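Local atomic coordinates of uncharacterized protein (Shigella flexneri 5a str. M90T, PDB entry 5EUR), a protein that is of unknown function, has been tentatively linked with glutathione S-transferase, and packs as an assembly of three copies. Residues S2-R6 / T43-N49; R6-I10 / L20-Q24; S50-N55 / Y70-W74; N55-G61 / A85-R89. The contacts are given in a common frame with arbitrary orientation. Residue numbers count along the deposited sequence, not the author numbering.

Interaction 1 of 4, residues S2-R6 / T43-N49; sequences SISYR and TGSDMAN
One carboxylate oxygen, Asp46 OD2, takes two hydrogen bonds from a single residue of an extended segment without regular secondary structure: Ser2 N and Ser2 OG both lie 3.0 Å from Asp46 OD2. Residues 2-6 run extended (phi near -70 to -90°, psi 145 to 167°). Residues 43-49 leave one helix and start the next: a type II' turn from Thr43 to Asp46, with Gly44 at positive phi (67/-118), where glycine is most at ease, then Asp46 at the N-cap position of helix 47-59. CA atoms are nearest for Ser2 with Thr43 (5.2 Å) and Ser4 with Asn49 (5.7 Å). Asp46 and Asn49 are both t with chi2 near 0°, Ser2 is p. Asn49 ND2 donates to Ser2 OG at 2.7 Å, almost linearly, and weakly to Ile3 O at 2.8 Å. A water joins Ser2 N (3.0 Å) to Thr43 O (2.9 Å). The Tyr5 ring turns an edge to Asn49 OD1, while its hydroxyl bonds Thr38 of the second subunit. Ser2 thus serves as donor and acceptor at once, a role suited to a small hydroxyl; the N-terminal segment is held by directional polar bonds, with little apolar packing.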
# COMPACT_ATOMS: atom_id res chain seq x y z
N SER A 2 16.43 8.47 -0.05
CA SER A 2 15.48 7.37 0.12
C SER A 2 16.05 6.15 -0.57
O SER A 2 16.94 6.28 -1.41
CB SER A 2 14.11 7.74 -0.46
OG SER A 2 14.14 7.73 -1.88
N ILE A 3 15.55 4.96 -0.26
CA ILE A 3 16.02 3.79 -0.98
C ILE A 3 15.17 3.62 -2.22
O ILE A 3 13.98 3.96 -2.24
CB ILE A 3 16.01 2.52 -0.09
CG1 ILE A 3 14.60 2.17 0.38
CG2 ILE A 3 16.96 2.68 1.11
CD1 ILE A 3 14.52 0.78 1.00
N SER A 4 15.80 3.15 -3.30
CA SER A 4 15.08 3.04 -4.55
C SER A 4 14.26 1.75 -4.61
O SER A 4 14.50 0.77 -3.90
CB SER A 4 16.05 3.11 -5.74
OG SER A 4 17.15 2.26 -5.54
N TYR A 5 13.28 1.77 -5.51
CA TYR A 5 12.51 0.59 -5.86
C TYR A 5 13.16 -0.09 -7.05
O TYR A 5 13.83 0.55 -7.86
CB TYR A 5 11.07 0.98 -6.23
CG TYR A 5 10.33 1.64 -5.10
CD1 TYR A 5 9.47 0.90 -4.29
CD2 TYR A 5 10.50 3.00 -4.82
CE1 TYR A 5 8.81 1.49 -3.25
CE2 TYR A 5 9.84 3.59 -3.78
CZ TYR A 5 9.00 2.83 -2.99
OH TYR A 5 8.33 3.41 -1.95
N ARG A 6 12.96 -1.40 -7.14
CA ARG A 6 13.34 -2.07 -8.36
C ARG A 6 12.41 -1.60 -9.49
O ARG A 6 11.40 -0.92 -9.25
CB ARG A 6 13.29 -3.59 -8.15
CG ARG A 6 14.33 -4.01 -7.11
CD ARG A 6 14.51 -5.50 -6.89
NE ARG A 6 15.50 -5.70 -5.84
CZ ARG A 6 16.81 -5.78 -6.02
NH1 ARG A 6 17.33 -5.75 -7.24
NH2 ARG A 6 17.60 -5.94 -4.96
N THR A 43 9.65 9.24 -0.89
CA THR A 43 10.99 9.61 -1.35
C THR A 43 11.47 10.96 -0.83
O THR A 43 12.67 11.24 -0.90
CB THR A 43 11.09 9.63 -2.89
OG1 THR A 43 10.42 10.79 -3.41
CG2 THR A 43 10.51 8.37 -3.49
N GLY A 44 10.59 11.80 -0.28
CA GLY A 44 11.01 13.10 0.20
C GLY A 44 11.47 14.02 -0.91
O GLY A 44 10.69 14.35 -1.81
N SER A 45 12.74 14.44 -0.89
CA SER A 45 13.29 15.27 -1.94
C SER A 45 14.31 14.53 -2.80
O SER A 45 15.16 15.16 -3.44
CB SER A 45 13.89 16.54 -1.34
OG SER A 45 12.86 17.34 -0.79
N ASP A 46 14.24 13.19 -2.81
CA ASP A 46 15.14 12.35 -3.59
C ASP A 46 14.61 12.25 -5.02
O ASP A 46 13.99 11.26 -5.43
CB ASP A 46 15.28 10.99 -2.92
CG ASP A 46 16.33 10.13 -3.53
OD1 ASP A 46 16.92 10.52 -4.56
OD2 ASP A 46 16.57 9.05 -2.96
N MET A 47 14.90 13.31 -5.78
CA MET A 47 14.36 13.48 -7.13
C MET A 47 14.80 12.37 -8.08
O MET A 47 14.07 12.02 -9.01
CB MET A 47 14.79 14.86 -7.65
CG MET A 47 14.39 15.21 -9.06
SD MET A 47 15.04 16.85 -9.46
CE MET A 47 16.79 16.55 -9.37
N ALA A 48 16.00 11.82 -7.88
CA ALA A 48 16.43 10.70 -8.71
C ALA A 48 15.51 9.50 -8.53
O ALA A 48 15.11 8.85 -9.51
CB ALA A 48 17.88 10.34 -8.39
N ASN A 49 15.14 9.21 -7.28
CA ASN A 49 14.26 8.08 -7.01
C ASN A 49 12.86 8.33 -7.54
O ASN A 49 12.25 7.45 -8.17
CB ASN A 49 14.22 7.79 -5.50
CG ASN A 49 13.63 6.42 -5.19
OD1 ASN A 49 13.34 5.63 -6.09
ND2 ASN A 49 13.45 6.13 -3.90
O HOH W 1 14.87 10.82 0.89

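Interaction 2 of 4, residues R6-I10 / L20-Q24; sequences RKLDI and LVFGQ
Phe22, an aromatic residue in left-handed backbone conformation (50/45), supplies most of what meets residues 6-10. It and Gly23 (82/-2), which tolerates positive phi readily, are the central residues of a type I' turn from Val21 to Gln24, closed by the bonds Val21 N to Gln24 O and Gln24 N to Val21 O, both 2.9 Å. Residues 6-10 are extended. Ile10 pairs with Val21 as an antiparallel non-hydrogen-bonded pair, CA-CA 4.6 Å, and Phe22 N donates to Asp9 O at 3.0 Å. With chi1 m (-74°) and chi2 -66°, the Phe22 ring reaches under Asp9, whose CB makes a CH-pi contact 4.1 Å from the ring centroid; Phe22 CZ lies 3.4 Å from Lys7 O, and Phe22 CE2 4.1 Å from Leu8 CD2. Asp9, chi1 t, sends its carboxylate to a water 2.6 Å from Asp9 OD2 and 2.9 Å from Gly23 N. Ile10 (m, t) and Val21 (t) share one face of the sheet, Ile10 CG1 to Val21 CG1 4.2 Å, against Phe31 of helix 28-43. Ile34 of the second subunit packs on Phe22 and Leu8. The whole is a two-residue type I' beta hairpin joined by a third strand in an antiparallel meander.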
# COMPACT_ATOMS: atom_id res chain seq x y z
N ARG A 6 12.96 -1.40 -7.14
CA ARG A 6 13.34 -2.07 -8.36
C ARG A 6 12.41 -1.60 -9.49
O ARG A 6 11.40 -0.92 -9.25
CB ARG A 6 13.29 -3.59 -8.15
CG ARG A 6 14.33 -4.01 -7.11
CD ARG A 6 14.51 -5.50 -6.89
NE ARG A 6 15.50 -5.70 -5.84
CZ ARG A 6 16.81 -5.78 -6.02
NH1 ARG A 6 17.33 -5.75 -7.24
NH2 ARG A 6 17.60 -5.94 -4.96
N LYS A 7 12.78 -1.91 -10.73
CA LYS A 7 11.91 -1.61 -11.86
C LYS A 7 10.50 -2.13 -11.61
O LYS A 7 10.32 -3.32 -11.33
CB LYS A 7 12.49 -2.23 -13.13
CG LYS A 7 11.58 -2.07 -14.34
CD LYS A 7 10.81 -3.38 -14.57
CE LYS A 7 9.74 -3.26 -15.62
NZ LYS A 7 8.94 -4.51 -15.71
N LEU A 8 9.52 -1.24 -11.69
CA LEU A 8 8.17 -1.60 -11.27
C LEU A 8 7.53 -2.50 -12.32
O LEU A 8 7.44 -2.14 -13.49
CB LEU A 8 7.32 -0.36 -11.04
CG LEU A 8 7.82 0.65 -10.00
CD1 LEU A 8 6.83 1.80 -9.90
CD2 LEU A 8 8.02 -0.01 -8.63
N ASP A 9 7.09 -3.67 -11.87
CA ASP A 9 6.44 -4.66 -12.71
C ASP A 9 4.95 -4.33 -12.69
O ASP A 9 4.22 -4.80 -11.82
CB ASP A 9 6.71 -6.06 -12.18
CG ASP A 9 5.98 -7.14 -12.94
OD1 ASP A 9 5.56 -6.88 -14.09
OD2 ASP A 9 5.81 -8.24 -12.38
N ILE A 10 4.51 -3.50 -13.64
CA ILE A 10 3.13 -3.03 -13.70
C ILE A 10 2.54 -3.37 -15.06
O ILE A 10 3.08 -2.97 -16.10
CB ILE A 10 3.02 -1.51 -13.47
CG1 ILE A 10 3.68 -1.07 -12.17
CG2 ILE A 10 1.56 -1.10 -13.46
CD1 ILE A 10 3.87 0.45 -12.13
N LEU A 20 -1.72 -5.10 -12.42
CA LEU A 20 -0.98 -6.23 -11.86
C LEU A 20 0.42 -5.72 -11.55
O LEU A 20 1.18 -5.38 -12.47
CB LEU A 20 -0.96 -7.40 -12.84
CG LEU A 20 -0.31 -8.68 -12.32
CD1 LEU A 20 -1.16 -9.27 -11.21
CD2 LEU A 20 -0.18 -9.66 -13.48
N VAL A 21 0.74 -5.64 -10.26
CA VAL A 21 1.96 -5.02 -9.75
C VAL A 21 2.67 -6.10 -8.94
O VAL A 21 2.19 -6.50 -7.88
CB VAL A 21 1.66 -3.79 -8.88
CG1 VAL A 21 2.96 -3.06 -8.49
CG2 VAL A 21 0.69 -2.84 -9.59
N PHE A 22 3.81 -6.58 -9.45
CA PHE A 22 4.58 -7.61 -8.74
C PHE A 22 3.69 -8.79 -8.32
O PHE A 22 3.77 -9.28 -7.19
CB PHE A 22 5.32 -7.01 -7.54
CG PHE A 22 6.52 -6.17 -7.92
CD1 PHE A 22 7.62 -6.75 -8.52
CD2 PHE A 22 6.54 -4.81 -7.66
CE1 PHE A 22 8.73 -5.98 -8.87
CE2 PHE A 22 7.64 -4.03 -8.01
CZ PHE A 22 8.73 -4.62 -8.61
N GLY A 23 2.83 -9.23 -9.23
CA GLY A 23 1.96 -10.37 -8.99
C GLY A 23 0.70 -10.07 -8.22
O GLY A 23 -0.12 -10.98 -8.01
N GLN A 24 0.49 -8.83 -7.79
CA GLN A 24 -0.67 -8.44 -7.00
C GLN A 24 -1.63 -7.65 -7.87
O GLN A 24 -1.25 -6.62 -8.44
CB GLN A 24 -0.25 -7.60 -5.79
CG GLN A 24 -1.40 -7.08 -4.96
CD GLN A 24 -2.19 -8.21 -4.32
OE1 GLN A 24 -1.61 -9.14 -3.77
NE2 GLN A 24 -3.51 -8.13 -4.40
O HOH W 2 3.31 -9.03 -12.04
O HOH W 3 2.57 -7.08 -13.88

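Interaction 3 of 4, residues S50-N55 / Y70-W74; sequences SNRILN and YSRWW
Trp74 has the most surface covered here, with Leu54 next. Its chi1 of 166° (t) and chi2 of 79° lay the five-membered ring of Trp74 under Leu54 CB, a CH-pi contact with 3.9 Å from that CB to the ring centroid, and aim the indole nitrogen at the next residue: Trp74 NE1 donates to Asn55 OD1 at 2.7 Å. Leu54 (m, t) reaches on across the interface, with Leu54 CD1 3.9 Å from Tyr70 CB and 3.4 Å from Tyr70 O. Helices 50-55 and 70-74 cross almost at right angles (-87°), axes 9.4 Å apart, an orthogonal packing of two helices; the nearest CA pairs are Asn51 with Trp74 (5.2 Å) and Ser50 with Tyr70 (6.5 Å). Ser50 is small enough to sit close, its CB 3.6 Å from Tyr70 CD1. A water bound by Ser50 OG (2.6 Å) donates to Asn51 OD1 (2.7 Å) and Tyr70 O (3.0 Å). The Tyr70 hydroxyl bonds Gly44 O, and the Trp74 ring also meets that of His58.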
# COMPACT_ATOMS: atom_id res chain seq x y z
N SER A 50 12.33 9.53 -7.30
CA SER A 50 10.98 9.80 -7.79
C SER A 50 10.94 9.81 -9.31
O SER A 50 9.95 9.39 -9.91
CB SER A 50 10.42 11.10 -7.20
OG SER A 50 11.21 12.25 -7.47
N ASN A 51 12.03 10.25 -9.95
CA ASN A 51 12.08 10.18 -11.41
C ASN A 51 12.02 8.74 -11.88
O ASN A 51 11.32 8.44 -12.86
CB ASN A 51 13.34 10.85 -11.94
CG ASN A 51 13.24 12.36 -11.93
OD1 ASN A 51 12.16 12.93 -11.83
ND2 ASN A 51 14.39 13.02 -12.02
N ARG A 52 12.75 7.83 -11.21
CA ARG A 52 12.67 6.41 -11.57
C ARG A 52 11.25 5.88 -11.45
O ARG A 52 10.72 5.22 -12.37
CB ARG A 52 13.60 5.58 -10.67
CG ARG A 52 15.08 5.62 -11.03
CD ARG A 52 15.90 4.76 -10.03
NE ARG A 52 15.37 3.40 -9.92
CZ ARG A 52 15.80 2.35 -10.61
NH1 ARG A 52 16.79 2.48 -11.48
NH2 ARG A 52 15.25 1.16 -10.43
N ILE A 53 10.61 6.13 -10.30
CA ILE A 53 9.24 5.68 -10.11
C ILE A 53 8.35 6.16 -11.24
O ILE A 53 7.58 5.39 -11.83
CB ILE A 53 8.71 6.16 -8.75
CG1 ILE A 53 9.46 5.46 -7.61
CG2 ILE A 53 7.23 5.89 -8.64
CD1 ILE A 53 9.28 6.18 -6.26
N LEU A 54 8.42 7.46 -11.55
CA LEU A 54 7.50 8.03 -12.53
C LEU A 54 7.82 7.56 -13.94
O LEU A 54 6.91 7.46 -14.77
CB LEU A 54 7.49 9.55 -12.42
CG LEU A 54 6.74 10.02 -11.16
CD1 LEU A 54 6.87 11.52 -10.95
CD2 LEU A 54 5.26 9.62 -11.24
N ASN A 55 9.08 7.26 -14.24
CA ASN A 55 9.36 6.63 -15.53
C ASN A 55 8.69 5.26 -15.62
O ASN A 55 8.15 4.91 -16.67
CB ASN A 55 10.87 6.53 -15.76
CG ASN A 55 11.47 7.83 -16.29
OD1 ASN A 55 10.83 8.56 -17.06
ND2 ASN A 55 12.71 8.09 -15.93
N TYR A 70 6.51 16.20 -7.87
CA TYR A 70 7.25 15.06 -8.40
C TYR A 70 7.05 14.97 -9.91
O TYR A 70 8.00 14.68 -10.64
CB TYR A 70 6.80 13.77 -7.71
CG TYR A 70 7.10 13.79 -6.22
CD1 TYR A 70 8.41 13.70 -5.76
CD2 TYR A 70 6.08 13.90 -5.29
CE1 TYR A 70 8.69 13.73 -4.40
CE2 TYR A 70 6.36 13.92 -3.93
CZ TYR A 70 7.66 13.85 -3.49
OH TYR A 70 7.92 13.89 -2.14
N SER A 71 5.82 15.21 -10.37
CA SER A 71 5.58 15.20 -11.82
C SER A 71 6.30 16.33 -12.54
O SER A 71 6.81 16.14 -13.64
CB SER A 71 4.09 15.27 -12.11
OG SER A 71 3.45 14.07 -11.71
N ARG A 72 6.31 17.53 -11.95
CA ARG A 72 6.98 18.64 -12.63
C ARG A 72 8.49 18.39 -12.72
O ARG A 72 9.10 18.60 -13.78
CB ARG A 72 6.64 19.95 -11.92
CG ARG A 72 5.13 20.20 -11.88
CD ARG A 72 4.74 21.61 -11.47
NE ARG A 72 4.77 21.81 -10.02
CZ ARG A 72 3.74 21.57 -9.21
NH1 ARG A 72 2.59 21.12 -9.69
NH2 ARG A 72 3.87 21.78 -7.90
N TRP A 73 9.09 17.91 -11.62
CA TRP A 73 10.48 17.46 -11.66
C TRP A 73 10.70 16.44 -12.76
O TRP A 73 11.64 16.56 -13.55
CB TRP A 73 10.91 16.84 -10.32
CG TRP A 73 10.89 17.72 -9.12
CD1 TRP A 73 10.78 19.08 -9.08
CD2 TRP A 73 11.07 17.29 -7.76
NE1 TRP A 73 10.86 19.52 -7.78
CE2 TRP A 73 11.03 18.44 -6.95
CE3 TRP A 73 11.25 16.04 -7.15
CZ2 TRP A 73 11.16 18.38 -5.56
CZ3 TRP A 73 11.39 15.98 -5.77
CH2 TRP A 73 11.33 17.15 -4.98
N TRP A 74 9.84 15.41 -12.83
CA TRP A 74 10.04 14.34 -13.80
C TRP A 74 9.93 14.87 -15.23
O TRP A 74 10.72 14.48 -16.10
CB TRP A 74 9.01 13.23 -13.56
CG TRP A 74 8.87 12.22 -14.66
CD1 TRP A 74 9.70 11.17 -14.95
CD2 TRP A 74 7.83 12.19 -15.64
NE1 TRP A 74 9.21 10.47 -16.03
CE2 TRP A 74 8.08 11.09 -16.48
CE3 TRP A 74 6.70 12.99 -15.88
CZ2 TRP A 74 7.23 10.77 -17.57
CZ3 TRP A 74 5.87 12.67 -16.96
CH2 TRP A 74 6.14 11.56 -17.77
O HOH W 4 10.36 13.09 -9.78

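Interaction 4 of 4, residues N55-G61 / A85-R89; sequences NDIHAAG and AERRR
The guanidinium of Arg89 lies flat on the imidazole of His58, centres 4.5 Å apart and planes at 13°, with Arg89 CD over the ring 3.5 Å from its centroid. A side chain extended through chi3 (all t) makes this possible, and His58 (chi1 t, chi2 73°) offers its face. Arg89 NH1 donates to His58 O (3.0 Å) and to Leu62 O. On its edge the imidazole donates from His58 NE2 to Glu86 OE1 at 2.6 Å; Glu86 OE2 pairs with Lys90. Helices 55-59 and 85-89 run at 25° to each other with axes 8.0 Å apart, a closeness that alanine permits: Ala85 points toward helix 55-59 and Ala59 sideways, with Ala59 CB 4.5 Å from Ala85 CB, Ala59 CA 3.6 Å from Ala85 O and Arg89 CA 3.4 Å from Ala59 O; Ala59 and Arg89 are the nearest CA pair (4.1 Å). Arg88 crosses Ala59 with its guanidinium face, Ala59 CB to Arg88 CZ 3.4 Å, and makes a salt bridge from Arg88 NH1 to Asp56 OD1 at 3.3 Å, while Asp56 OD2 accepts from Leu8 N. A Schellman motif with Gly61 at positive phi (92°) ends helix 47-59. Small residues bring the backbones close; ionic groups fasten the flanks.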
# COMPACT_ATOMS: atom_id res chain seq x y z
N ASN A 55 9.08 7.26 -14.24
CA ASN A 55 9.36 6.63 -15.53
C ASN A 55 8.69 5.26 -15.62
O ASN A 55 8.15 4.91 -16.67
CB ASN A 55 10.87 6.53 -15.76
CG ASN A 55 11.47 7.83 -16.29
OD1 ASN A 55 10.83 8.56 -17.06
ND2 ASN A 55 12.71 8.09 -15.93
N ASP A 56 8.67 4.49 -14.53
CA ASP A 56 7.96 3.21 -14.59
C ASP A 56 6.45 3.38 -14.67
O ASP A 56 5.75 2.58 -15.32
CB ASP A 56 8.36 2.36 -13.38
CG ASP A 56 9.80 1.90 -13.46
OD1 ASP A 56 10.38 1.94 -14.58
OD2 ASP A 56 10.35 1.52 -12.42
N ILE A 57 5.92 4.41 -14.00
CA ILE A 57 4.50 4.73 -14.11
C ILE A 57 4.14 5.06 -15.56
O ILE A 57 3.18 4.53 -16.12
CB ILE A 57 4.14 5.88 -13.15
CG1 ILE A 57 4.32 5.44 -11.69
CG2 ILE A 57 2.73 6.40 -13.41
CD1 ILE A 57 3.56 4.17 -11.33
N HIS A 58 4.94 5.93 -16.18
CA HIS A 58 4.72 6.31 -17.57
C HIS A 58 4.83 5.11 -18.50
O HIS A 58 3.98 4.91 -19.38
CB HIS A 58 5.74 7.38 -17.96
CG HIS A 58 5.53 8.00 -19.31
ND1 HIS A 58 4.51 8.88 -19.57
CD2 HIS A 58 6.25 7.89 -20.45
CE1 HIS A 58 4.59 9.29 -20.83
NE2 HIS A 58 5.63 8.69 -21.39
N ALA A 59 5.85 4.29 -18.29
CA ALA A 59 6.08 3.12 -19.13
C ALA A 59 4.92 2.13 -19.07
O ALA A 59 4.67 1.40 -20.04
CB ALA A 59 7.37 2.42 -18.72
N ALA A 60 4.22 2.07 -17.93
CA ALA A 60 3.11 1.15 -17.79
C ALA A 60 1.82 1.65 -18.43
O ALA A 60 0.82 0.92 -18.42
CB ALA A 60 2.87 0.85 -16.31
N GLY A 61 1.80 2.86 -18.97
CA GLY A 61 0.58 3.41 -19.52
C GLY A 61 -0.25 4.22 -18.56
O GLY A 61 -1.37 4.61 -18.90
N ALA A 85 11.37 5.43 -21.23
CA ALA A 85 10.04 5.18 -20.68
C ALA A 85 8.96 5.34 -21.74
O ALA A 85 8.00 4.56 -21.78
CB ALA A 85 9.78 6.12 -19.50
N GLU A 86 9.09 6.35 -22.60
CA GLU A 86 8.10 6.56 -23.66
C GLU A 86 8.07 5.41 -24.65
O GLU A 86 7.00 4.98 -25.09
CB GLU A 86 8.37 7.89 -24.37
CG GLU A 86 7.45 8.17 -25.55
CD GLU A 86 6.01 8.51 -25.16
OE1 GLU A 86 5.76 8.87 -23.99
OE2 GLU A 86 5.12 8.41 -26.03
N ARG A 87 9.24 4.87 -25.01
CA ARG A 87 9.28 3.69 -25.88
C ARG A 87 8.53 2.53 -25.26
O ARG A 87 7.72 1.85 -25.93
CB ARG A 87 10.72 3.30 -26.16
CG ARG A 87 11.40 4.18 -27.19
CD ARG A 87 12.88 3.87 -27.29
NE ARG A 87 13.15 2.53 -27.80
CZ ARG A 87 13.33 2.24 -29.09
NH1 ARG A 87 13.25 3.19 -30.01
NH2 ARG A 87 13.58 0.99 -29.46
N ARG A 88 8.77 2.28 -23.96
CA ARG A 88 8.06 1.21 -23.27
C ARG A 88 6.56 1.48 -23.24
O ARG A 88 5.75 0.56 -23.43
CB ARG A 88 8.65 1.07 -21.86
CG ARG A 88 10.13 0.65 -21.87
CD ARG A 88 10.79 0.58 -20.48
NE ARG A 88 10.01 -0.09 -19.45
CZ ARG A 88 9.95 0.31 -18.18
NH1 ARG A 88 10.62 1.39 -17.78
NH2 ARG A 88 9.22 -0.37 -17.31
N ARG A 89 6.16 2.74 -23.05
CA ARG A 89 4.75 3.11 -23.03
C ARG A 89 4.09 2.84 -24.38
O ARG A 89 2.98 2.30 -24.43
CB ARG A 89 4.60 4.59 -22.67
CG ARG A 89 3.17 5.08 -22.55
CD ARG A 89 3.16 6.58 -22.29
NE ARG A 89 1.82 7.16 -22.16
CZ ARG A 89 1.12 7.21 -21.03
NH1 ARG A 89 1.62 6.71 -19.90
NH2 ARG A 89 -0.09 7.77 -21.02

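Helix 47-59 threads three contacts: interaction 1 lies at its start, interaction 3 crosses its middle and interaction 4 lines its final turns, the last two sharing Asn55. Interaction 3 is buried, mainly aromatic and aliphatic, with one indole hydrogen bond and a bridging water; the other three are partly buried. Interaction 1 is mostly polar, interaction 4 joins alanines with charged pairs, and interaction 2 mixes backbone pairing with a packed ring. Interactions 1 and 2 follow one continuous N-terminal segment and meet the second subunit; no other chain reaches interaction 4. Hydrogen bonds connect the set: Tyr70 OH to Gly44 O between 1 and 3, Leu8 N to Asp56 OD2 between 2 and 4.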